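Local atomic coordinates of deoxyribose-phosphate aldolase (Toxoplasma gondii, PDB entry 4EIV), a protein that belongs to the deoxyribose-phosphate aldolase family and folds as an eight-stranded parallel beta/alpha barrel. Residues A[158-162]-A[189-193]; A[176-180]-A[230-234]; A[194-200]-A[249-253]. All coordinates share one frame; numbering follows the deposited sequence.

Contact 1: residues A[158-162]-A[189-193]; sequences SGGEL and LGATH
Gly160 and Gly190 meet backbone to backbone, their CA atoms 3.6 Å apart. Neither segment is helix or strand. Each is part of a loop that leaves the C-terminal end of a barrel strand, 152-156 for one and 182-184 for the other. Gly160 has a positive phi of 102°, which glycine adopts readily. Its CA also lies 3.6 Å from Ala191 N, and neither glycine has a side chain between the two backbones. The absence of side chains at both positions is consistent with so close an approach. A CA-H...O contact, Gly160 CA to Thr192 O at 3.5 Å, adds to the backbone fit.

Thr192 supplies the main side-chain contact. Its OG1 donates to Gly160 O at 2.7 Å. The hydroxyl stands above the carbonyl plane, 71° out of it, and not on a lone pair. With chi1 at 65°, OG1 sits between the backbone N and the carbonyl carbon of its own residue. The methyl CG2 packs on Leu162 CD2 at 3.9 Å, the two side chains crossing at about a right angle.

One water accepts from Ala191 N at 2.9 Å and donates to Gly159 O. Gly160 O takes the hydroxyl and, weakly, the N of Thr192. Backbone carbonyls, a hydroxyl and a bridging water thus join these two surface loops, and the methyl contact with Leu162 adds to this.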
ATOM      1  N   SER A 158      24.460 -11.181  -0.104  0.60 25.82           N
ATOM      2  CA  SER A 158      25.675 -10.716  -0.760  0.60 27.23           C
ATOM      3  C   SER A 158      26.357  -9.683   0.096  0.60 27.81           C
ATOM      4  O   SER A 158      25.697  -8.866   0.742  0.60 26.98           O
ATOM      5  CB  SER A 158      25.338 -10.129  -2.140  0.60 28.03           C
ATOM      6  OG  SER A 158      26.470  -9.569  -2.792  0.60 31.19           O
ATOM      7  N   GLY A 159      27.687  -9.722   0.075  1.00 29.28           N
ATOM      8  CA  GLY A 159      28.532  -8.751   0.782  1.00 31.92           C
ATOM      9  C   GLY A 159      29.215  -7.802  -0.217  1.00 36.18           C
ATOM     10  O   GLY A 159      30.272  -7.278   0.056  1.00 38.80           O
ATOM     11  N   GLY A 160      28.629  -7.605  -1.395  1.00 36.99           N
ATOM     12  CA  GLY A 160      29.160  -6.634  -2.354  1.00 39.40           C
ATOM     13  C   GLY A 160      29.970  -7.144  -3.521  1.00 41.30           C
ATOM     14  O   GLY A 160      30.290  -6.352  -4.416  1.00 42.89           O
ATOM     15  N   GLU A 161      30.317  -8.428  -3.532  1.00 41.97           N
ATOM     16  CA  GLU A 161      31.050  -8.998  -4.663  1.00 44.17           C
ATOM     17  C   GLU A 161      30.090  -9.671  -5.636  1.00 44.26           C
ATOM     18  O   GLU A 161      29.150 -10.372  -5.223  1.00 43.64           O
ATOM     19  CB  GLU A 161      32.120  -9.983  -4.223  1.00 45.35           C
ATOM     20  CG  GLU A 161      33.345  -9.331  -3.608  1.00 48.55           C
ATOM     21  CD  GLU A 161      34.596 -10.210  -3.698  1.00 52.60           C
ATOM     22  OE1 GLU A 161      34.551 -11.296  -4.337  1.00 53.19           O
ATOM     23  OE2 GLU A 161      35.633  -9.803  -3.134  1.00 56.79           O
ATOM     24  N   LEU A 162      30.352  -9.459  -6.926  1.00 45.49           N
ATOM     25  CA  LEU A 162      29.523 -10.011  -8.002  1.00 45.63           C
ATOM     26  C   LEU A 162      29.656 -11.539  -8.113  1.00 44.61           C
ATOM     27  O   LEU A 162      30.758 -12.057  -8.340  1.00 46.99           O
ATOM     28  CB  LEU A 162      29.894  -9.366  -9.356  1.00 47.73           C
ATOM     29  CG  LEU A 162      29.704  -7.848  -9.610  1.00 48.74           C
ATOM     30  CD1 LEU A 162      30.379  -7.362 -10.907  1.00 50.47           C
ATOM     31  CD2 LEU A 162      28.232  -7.457  -9.616  1.00 47.88           C
ATOM     32  N   LEU A 189      27.532  -2.283   2.945  0.50 31.35           N
ATOM     33  CA  LEU A 189      28.946  -1.992   3.098  0.50 32.50           C
ATOM     34  C   LEU A 189      29.742  -2.540   1.927  0.50 33.28           C
ATOM     35  O   LEU A 189      30.956  -2.301   1.836  0.50 34.91           O
ATOM     36  CB  LEU A 189      29.485  -2.630   4.372  0.50 32.43           C
ATOM     37  CG  LEU A 189      28.880  -2.103   5.670  0.50 32.83           C
ATOM     38  CD1 LEU A 189      29.479  -2.852   6.861  0.50 33.89           C
ATOM     39  CD2 LEU A 189      29.109  -0.612   5.800  0.50 34.12           C
ATOM     40  N   GLY A 190      29.072  -3.327   1.086  1.00 32.63           N
ATOM     41  CA  GLY A 190      29.679  -3.917  -0.087  1.00 34.26           C
ATOM     42  C   GLY A 190      29.857  -2.941  -1.244  1.00 35.39           C
ATOM     43  O   GLY A 190      29.311  -1.835  -1.227  1.00 36.44           O
ATOM     44  N   ALA A 191      30.636  -3.355  -2.250  1.00 36.80           N
ATOM     45  CA  ALA A 191      30.898  -2.538  -3.438  1.00 36.79           C
ATOM     46  C   ALA A 191      29.744  -2.568  -4.453  1.00 35.96           C
ATOM     47  O   ALA A 191      29.605  -1.670  -5.273  1.00 38.11           O
ATOM     48  CB  ALA A 191      32.197  -2.992  -4.116  1.00 38.86           C
ATOM     49  N   THR A 192      28.931  -3.611  -4.416  1.00 32.62           N
ATOM     50  CA  THR A 192      27.773  -3.707  -5.302  1.00 31.90           C
ATOM     51  C   THR A 192      26.523  -3.962  -4.444  1.00 28.97           C
ATOM     52  O   THR A 192      26.570  -4.407  -3.289  1.00 29.86           O
ATOM     53  CB  THR A 192      27.955  -4.769  -6.401  1.00 32.68           C
ATOM     54  OG1 THR A 192      28.025  -6.060  -5.804  1.00 36.16           O
ATOM     55  CG2 THR A 192      29.227  -4.495  -7.231  1.00 36.29           C
ATOM     56  N   HIS A 193      25.382  -3.676  -5.040  1.00 26.55           N
ATOM     57  CA  HIS A 193      24.107  -3.670  -4.345  1.00 25.82           C
ATOM     58  C   HIS A 193      23.054  -4.283  -5.237  1.00 24.94           C
ATOM     59  O   HIS A 193      23.373  -4.960  -6.216  1.00 27.11           O
ATOM     60  CB  HIS A 193      23.780  -2.218  -3.988  1.00 26.49           C
ATOM     61  CG  HIS A 193      24.874  -1.559  -3.213  1.00 28.07           C
ATOM     62  ND1 HIS A 193      25.018  -1.732  -1.855  1.00 28.78           N
ATOM     63  CD2 HIS A 193      25.909  -0.781  -3.610  1.00 29.24           C
ATOM     64  CE1 HIS A 193      26.085  -1.071  -1.442  1.00 28.99           C
ATOM     65  NE2 HIS A 193      26.647  -0.484  -2.486  1.00 30.06           N
TER
HETATM   66  O   HOH W   1      31.786  -5.480   2.497  0.70 34.70           O
HETATM   67  O   HOH W   2      32.251  -5.697  -1.586  1.00 53.22           O

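Contact 2: residues A[176-180]-A[230-234]; sequences LEGGA and RCIGI
Arg230 reaches from just before strand 233-237 to the end of helix 165-178, where Gly179 closes a Schellman motif. Both elements belong to the beta/alpha barrel. The CB of Arg230 points toward residues 176-180. With CG between the backbone N and the carbonyl carbon (chi1 70°) and the chain extended from CG to NE, NH2 is brought to the carbonyls of Leu176 and Ala180. NE comes within 3.5 Å of Ala180 O. The CD1 methyl of Ile232 lies over the centre of one guanidinium face. NH1 turns to a different partner, the hydroxyl of Tyr209 on helix 196-210.

NH2 makes both hydrogen bonds of the contact. It donates to Ala180 O at 2.8 Å, close to the guanidinium plane, with an N-H...O angle of 161°. It also donates to Leu176 O at 2.9 Å, in that carbonyl's plane and on a lone pair. The positive group probably suits the negative end of the helix dipole.

Deeper in, Leu176 and Ile232 form an apolar pair, and helix 196-210 packs on both. Ile232 CG2 meets Leu176 CD2 at 3.7 Å. Leu176 O has a second donor besides Arg230 NH2: the backbone N of Gly179, 3.0 Å away.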
ATOM      1  N   LEU A 176      16.010 -19.473   2.575  1.00 24.94           N
ATOM      2  CA  LEU A 176      14.599 -19.770   2.790  1.00 25.57           C
ATOM      3  C   LEU A 176      14.438 -21.082   3.559  1.00 26.47           C
ATOM      4  O   LEU A 176      13.671 -21.165   4.528  1.00 27.66           O
ATOM      5  CB  LEU A 176      13.825 -19.831   1.471  1.00 25.80           C
ATOM      6  CG  LEU A 176      13.749 -18.490   0.741  1.00 26.30           C
ATOM      7  CD1 LEU A 176      13.229 -18.709  -0.679  1.00 27.88           C
ATOM      8  CD2 LEU A 176      12.883 -17.461   1.512  1.00 28.86           C
ATOM      9  N   GLU A 177      15.155 -22.128   3.126  1.00 26.75           N
ATOM     10  CA  GLU A 177      15.075 -23.429   3.807  1.00 28.40           C
ATOM     11  C   GLU A 177      15.566 -23.325   5.245  1.00 28.25           C
ATOM     12  O   GLU A 177      15.074 -24.037   6.123  1.00 30.51           O
ATOM     13  CB  GLU A 177      15.869 -24.487   3.034  1.00 29.39           C
ATOM     14  CG  GLU A 177      15.267 -24.810   1.672  1.00 31.41           C
ATOM     15  CD  GLU A 177      16.129 -25.700   0.777  1.00 36.19           C
ATOM     16  OE1 GLU A 177      17.347 -25.847   1.034  1.00 39.72           O
ATOM     17  OE2 GLU A 177      15.578 -26.228  -0.217  1.00 38.93           O
ATOM     18  N   GLY A 178      16.530 -22.447   5.488  1.00 28.45           N
ATOM     19  CA  GLY A 178      17.041 -22.236   6.824  1.00 29.00           C
ATOM     20  C   GLY A 178      16.086 -21.507   7.758  1.00 29.40           C
ATOM     21  O   GLY A 178      16.298 -21.506   8.966  1.00 30.88           O
ATOM     22  N   GLY A 179      15.044 -20.883   7.211  1.00 28.29           N
ATOM     23  CA  GLY A 179      14.075 -20.142   8.016  1.00 29.60           C
ATOM     24  C   GLY A 179      14.058 -18.625   7.871  1.00 27.93           C
ATOM     25  O   GLY A 179      13.496 -17.936   8.705  1.00 29.13           O
ATOM     26  N   ALA A 180      14.669 -18.060   6.833  1.00 26.33           N
ATOM     27  CA  ALA A 180      14.621 -16.621   6.638  1.00 25.84           C
ATOM     28  C   ALA A 180      13.186 -16.088   6.615  1.00 25.59           C
ATOM     29  O   ALA A 180      12.311 -16.685   5.994  1.00 27.64           O
ATOM     30  CB  ALA A 180      15.283 -16.259   5.307  1.00 24.88           C
ATOM     31  N   ARG A 230       4.594 -19.672   4.955  1.00 46.70           N
ATOM     32  CA  ARG A 230       4.748 -18.516   5.834  1.00 45.64           C
ATOM     33  C   ARG A 230       5.039 -17.255   5.009  1.00 44.40           C
ATOM     34  O   ARG A 230       5.422 -17.349   3.836  1.00 43.44           O
ATOM     35  CB  ARG A 230       5.867 -18.774   6.845  1.00 45.87           C
ATOM     36  CG  ARG A 230       7.274 -18.789   6.235  1.00 45.04           C
ATOM     37  CD  ARG A 230       8.364 -19.191   7.237  1.00 43.71           C
ATOM     38  NE  ARG A 230       9.701 -18.922   6.697  1.00 41.80           N
ATOM     39  CZ  ARG A 230      10.361 -19.715   5.856  1.00 38.18           C
ATOM     40  NH1 ARG A 230       9.806 -20.849   5.430  1.00 40.04           N
ATOM     41  NH2 ARG A 230      11.588 -19.362   5.422  1.00 33.63           N
ATOM     42  N   CYS A 231       4.850 -16.095   5.635  1.00 43.60           N
ATOM     43  CA  CYS A 231       5.058 -14.801   4.993  1.00 42.41           C
ATOM     44  C   CYS A 231       6.540 -14.534   4.893  1.00 39.18           C
ATOM     45  O   CYS A 231       7.242 -14.606   5.907  1.00 40.09           O
ATOM     46  CB  CYS A 231       4.410 -13.687   5.815  1.00 43.55           C
ATOM     47  SG  CYS A 231       4.575 -12.018   5.121  1.00 50.13           S
ATOM     48  N   ILE A 232       7.021 -14.244   3.681  1.00 35.30           N
ATOM     49  CA  ILE A 232       8.446 -13.949   3.469  1.00 32.38           C
ATOM     50  C   ILE A 232       8.600 -12.685   2.626  1.00 30.76           C
ATOM     51  O   ILE A 232       7.971 -12.523   1.584  1.00 31.76           O
ATOM     52  CB  ILE A 232       9.215 -15.132   2.851  1.00 32.48           C
ATOM     53  CG1 ILE A 232       9.051 -16.380   3.741  1.00 34.59           C
ATOM     54  CG2 ILE A 232      10.701 -14.784   2.706  1.00 31.55           C
ATOM     55  CD1 ILE A 232       9.470 -17.682   3.110  1.00 38.40           C
ATOM     56  N   GLY A 233       9.421 -11.773   3.107  1.00 27.07           N
ATOM     57  CA  GLY A 233       9.614 -10.535   2.420  1.00 26.44           C
ATOM     58  C   GLY A 233      10.884 -10.421   1.630  1.00 24.94           C
ATOM     59  O   GLY A 233      11.790 -11.264   1.704  1.00 24.25           O
ATOM     60  N   ILE A 234      10.946  -9.376   0.810  0.50 24.13           N
ATOM     61  CA  ILE A 234      12.167  -9.029   0.080  0.50 24.74           C
ATOM     62  C   ILE A 234      12.576  -7.612   0.460  0.50 23.69           C
ATOM     63  O   ILE A 234      11.745  -6.704   0.524  0.50 24.46           O
ATOM     64  CB  ILE A 234      12.032  -9.135  -1.458  0.50 25.49           C
ATOM     65  CG1 ILE A 234      13.394  -8.954  -2.129  0.50 25.98           C
ATOM     66  CG2 ILE A 234      11.106  -8.082  -1.992  0.50 26.82           C
ATOM     67  CD1 ILE A 234      13.350  -9.142  -3.619  0.50 27.65           C
TER

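Contact 3: residues A[194-200]-A[249-253]; sequences ATMFTVH and FLMQM
Gln252 and Phe249, one helical turn apart on helix 243-257, pack against the start of helix 196-210 and the residues just before it. Gln252 NE2 donates to Met196 O at 2.9 Å. The bond is nearly straight, with an N-H...O angle of 167°, and the oxygen lies in the amide plane. CG of Gln252 is anti to the backbone N (chi1 180°) and the chain is extended beyond it, which carries the amide across to the neighbouring helix. Met196 CG and Val199 CG1 pack on this amide, the latter 3.8 Å from Gln252 CD.

Phe249 approaches the residues just before the helix with the edge of its ring. CE1 is 3.7 Å from Thr195 C, and CZ is the same distance from Ala194 O. Ala194 CB also touches CZ. Val199 CG2 meets CE1 at 3.8 Å, coming in obliquely.

The next shell fixes the helix start. Thr195 and Thr198 form a capping box: Thr198 N donates to Thr195 OG1 at 3.1 Å, and Thr195 N donates to Thr198 OG1 at 3.1 Å. The axes of segments 196-200 and 249-253 come within 11.0 Å and cross at -31°. Ile236 of strand 233-237 touches Ala194, Val199 and Phe249 from the barrel side. Gln252 NE2 has a further acceptor in Glu256 OE2.

Met196 O also accepts from His200 N, so it takes two donors. The buried amide thus joins a main-chain carbonyl of one helix to a carboxylate of its own helix, while Met196 and Val199 pack against it.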
ATOM      1  N   ALA A 194      21.787  -4.051  -4.931  1.00 23.85           N
ATOM      2  CA  ALA A 194      20.728  -4.630  -5.725  1.00 24.33           C
ATOM      3  C   ALA A 194      20.803  -4.193  -7.165  1.00 24.67           C
ATOM      4  O   ALA A 194      21.120  -3.042  -7.473  1.00 26.51           O
ATOM      5  CB  ALA A 194      19.349  -4.242  -5.170  1.00 24.46           C
ATOM      6  N   THR A 195      20.477  -5.128  -8.053  1.00 24.68           N
ATOM      7  CA  THR A 195      20.287  -4.796  -9.470  1.00 25.68           C
ATOM      8  C   THR A 195      18.968  -5.421  -9.912  1.00 25.27           C
ATOM      9  O   THR A 195      18.406  -6.284  -9.228  1.00 24.34           O
ATOM     10  CB  THR A 195      21.375  -5.353 -10.371  1.00 27.73           C
ATOM     11  OG1 THR A 195      21.408  -6.770 -10.232  1.00 28.52           O
ATOM     12  CG2 THR A 195      22.759  -4.742 -10.060  1.00 29.58           C
ATOM     13  N   MET A 196      18.471  -4.966 -11.050  1.00 26.14           N
ATOM     14  CA  MET A 196      17.274  -5.560 -11.634  1.00 26.53           C
ATOM     15  C   MET A 196      17.469  -7.085 -11.740  1.00 25.77           C
ATOM     16  O   MET A 196      16.586  -7.877 -11.407  1.00 25.34           O
ATOM     17  CB  MET A 196      17.035  -4.905 -12.991  1.00 29.01           C
ATOM     18  CG  MET A 196      15.832  -5.372 -13.747  1.00 32.63           C
ATOM     19  SD  MET A 196      15.686  -4.403 -15.259  1.00 41.81           S
ATOM     20  CE  MET A 196      14.344  -5.306 -16.046  1.00 45.49           C
ATOM     21  N   PHE A 197      18.656  -7.491 -12.170  1.00 25.30           N
ATOM     22  CA  PHE A 197      18.995  -8.906 -12.332  1.00 27.09           C
ATOM     23  C   PHE A 197      18.871  -9.665 -11.030  1.00 26.26           C
ATOM     24  O   PHE A 197      18.200 -10.686 -10.989  1.00 26.11           O
ATOM     25  CB  PHE A 197      20.424  -9.016 -12.917  1.00 28.57           C
ATOM     26  CG  PHE A 197      20.962 -10.415 -12.988  1.00 31.83           C
ATOM     27  CD1 PHE A 197      20.528 -11.293 -13.949  1.00 34.68           C
ATOM     28  CD2 PHE A 197      21.910 -10.842 -12.080  1.00 33.62           C
ATOM     29  CE1 PHE A 197      21.034 -12.593 -14.015  1.00 37.27           C
ATOM     30  CE2 PHE A 197      22.431 -12.125 -12.146  1.00 35.76           C
ATOM     31  CZ  PHE A 197      21.979 -12.996 -13.101  1.00 37.15           C
ATOM     32  N   THR A 198      19.497  -9.171  -9.965  1.00 24.85           N
ATOM     33  CA  THR A 198      19.417  -9.919  -8.705  1.00 24.80           C
ATOM     34  C   THR A 198      18.025  -9.895  -8.102  1.00 24.03           C
ATOM     35  O   THR A 198      17.599 -10.876  -7.482  1.00 24.53           O
ATOM     36  CB  THR A 198      20.485  -9.476  -7.679  1.00 25.18           C
ATOM     37  OG1 THR A 198      20.280  -8.128  -7.229  1.00 27.55           O
ATOM     38  CG2 THR A 198      21.870  -9.641  -8.238  1.00 27.97           C
ATOM     39  N   VAL A 199      17.310  -8.782  -8.223  1.00 23.51           N
ATOM     40  CA  VAL A 199      15.944  -8.742  -7.692  1.00 23.33           C
ATOM     41  C   VAL A 199      15.056  -9.752  -8.443  1.00 23.35           C
ATOM     42  O   VAL A 199      14.184 -10.383  -7.844  1.00 23.66           O
ATOM     43  CB  VAL A 199      15.364  -7.299  -7.728  1.00 23.13           C
ATOM     44  CG1 VAL A 199      13.842  -7.290  -7.442  1.00 25.03           C
ATOM     45  CG2 VAL A 199      16.112  -6.416  -6.749  1.00 24.38           C
ATOM     46  N   HIS A 200      15.249  -9.883  -9.749  1.00 24.76           N
ATOM     47  CA  HIS A 200      14.491 -10.858 -10.525  1.00 25.46           C
ATOM     48  C   HIS A 200      14.746 -12.299 -10.040  1.00 25.94           C
ATOM     49  O   HIS A 200      13.808 -13.066  -9.800  1.00 25.96           O
ATOM     50  CB  HIS A 200      14.831 -10.683 -12.020  1.00 27.13           C
ATOM     51  CG  HIS A 200      14.135 -11.648 -12.919  1.00 29.25           C
ATOM     52  ND1 HIS A 200      14.806 -12.580 -13.676  1.00 35.05           N
ATOM     53  CD2 HIS A 200      12.819 -11.858 -13.141  1.00 31.42           C
ATOM     54  CE1 HIS A 200      13.933 -13.292 -14.362  1.00 35.91           C
ATOM     55  NE2 HIS A 200      12.720 -12.875 -14.058  1.00 35.45           N
ATOM     56  N   PHE A 249      12.901   0.151  -8.998  1.00 26.96           N
ATOM     57  CA  PHE A 249      12.612  -1.066  -8.255  1.00 26.35           C
ATOM     58  C   PHE A 249      11.138  -1.209  -7.862  1.00 26.13           C
ATOM     59  O   PHE A 249      10.639  -2.325  -7.779  1.00 27.56           O
ATOM     60  CB  PHE A 249      13.539  -1.210  -7.040  1.00 25.95           C
ATOM     61  CG  PHE A 249      14.972  -1.514  -7.400  1.00 25.60           C
ATOM     62  CD1 PHE A 249      15.307  -2.724  -7.999  1.00 26.10           C
ATOM     63  CD2 PHE A 249      15.991  -0.618  -7.108  1.00 26.39           C
ATOM     64  CE1 PHE A 249      16.613  -3.023  -8.314  1.00 26.95           C
ATOM     65  CE2 PHE A 249      17.312  -0.918  -7.408  1.00 25.55           C
ATOM     66  CZ  PHE A 249      17.633  -2.109  -8.031  1.00 26.83           C
ATOM     67  N   LEU A 250      10.444  -0.097  -7.568  1.00 25.68           N
ATOM     68  CA  LEU A 250       9.012  -0.191  -7.251  1.00 26.41           C
ATOM     69  C   LEU A 250       8.239  -0.759  -8.429  1.00 26.41           C
ATOM     70  O   LEU A 250       7.366  -1.594  -8.249  1.00 26.97           O
ATOM     71  CB  LEU A 250       8.432   1.172  -6.883  1.00 26.19           C
ATOM     72  CG  LEU A 250       8.952   1.803  -5.592  1.00 25.78           C
ATOM     73  CD1 LEU A 250       8.443   3.248  -5.443  1.00 28.47           C
ATOM     74  CD2 LEU A 250       8.550   0.968  -4.409  1.00 27.98           C
ATOM     75  N   MET A 251       8.525  -0.260  -9.628  1.00 26.28           N
ATOM     76  CA  MET A 251       7.864  -0.758 -10.827  1.00 26.97           C
ATOM     77  C   MET A 251       8.195  -2.210 -11.103  1.00 26.59           C
ATOM     78  O   MET A 251       7.310  -2.994 -11.482  1.00 27.63           O
ATOM     79  CB  MET A 251       8.218   0.107 -12.037  1.00 27.29           C
ATOM     80  CG  MET A 251       7.677   1.516 -11.927  1.00 31.55           C
ATOM     81  SD  MET A 251       5.874   1.617 -11.818  1.00 33.54           S
ATOM     82  CE  MET A 251       5.384   1.411 -13.537  1.00 33.24           C
ATOM     83  N   GLN A 252       9.463  -2.586 -10.918  1.00 26.12           N
ATOM     84  CA  GLN A 252       9.861  -3.982 -11.074  1.00 25.97           C
ATOM     85  C   GLN A 252       9.094  -4.888 -10.105  1.00 26.20           C
ATOM     86  O   GLN A 252       8.592  -5.930 -10.501  1.00 28.10           O
ATOM     87  CB  GLN A 252      11.368  -4.152 -10.851  1.00 25.30           C
ATOM     88  CG  GLN A 252      11.830  -5.590 -10.994  1.00 27.11           C
ATOM     89  CD  GLN A 252      13.326  -5.797 -10.862  1.00 26.26           C
ATOM     90  OE1 GLN A 252      14.052  -4.918 -10.413  1.00 27.38           O
ATOM     91  NE2 GLN A 252      13.793  -6.976 -11.266  1.00 26.04           N
ATOM     92  N   MET A 253       8.997  -4.469  -8.846  1.00 26.29           N
ATOM     93  CA  MET A 253       8.271  -5.256  -7.859  1.00 25.98           C
ATOM     94  C   MET A 253       6.794  -5.421  -8.243  1.00 27.44           C
ATOM     95  O   MET A 253       6.256  -6.513  -8.156  1.00 27.86           O
ATOM     96  CB  MET A 253       8.348  -4.592  -6.494  1.00 25.90           C
ATOM     97  CG  MET A 253       9.658  -4.763  -5.789  1.00 25.94           C
ATOM     98  SD  MET A 253       9.937  -6.469  -5.221  1.00 29.42           S
ATOM     99  CE  MET A 253       8.727  -6.761  -3.990  1.00 29.09           C
TER

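Overall arrangement
All three contacts lie in the later part of one parallel beta/alpha barrel. Contact 1 lies at the C-terminal ends of strands 152-156 and 182-184. Contact 2 joins the end of helix 165-178 to the residues leading into strand 233-237, at its N-terminal end. Contact 3 pairs helices 196-210 and 243-257, which come before and after that strand in the chain. Contact 1 closes just before contact 3 opens, and the segments of contact 2 alternate with those of both. The centres of contacts 1 and 2 are about 21 Å apart, their nearest atoms about 11 Å. Centres are about 16 Å apart for contacts 1 and 3, and about 18 Å for 2 and 3, which touch where Ile234 packs on Met253.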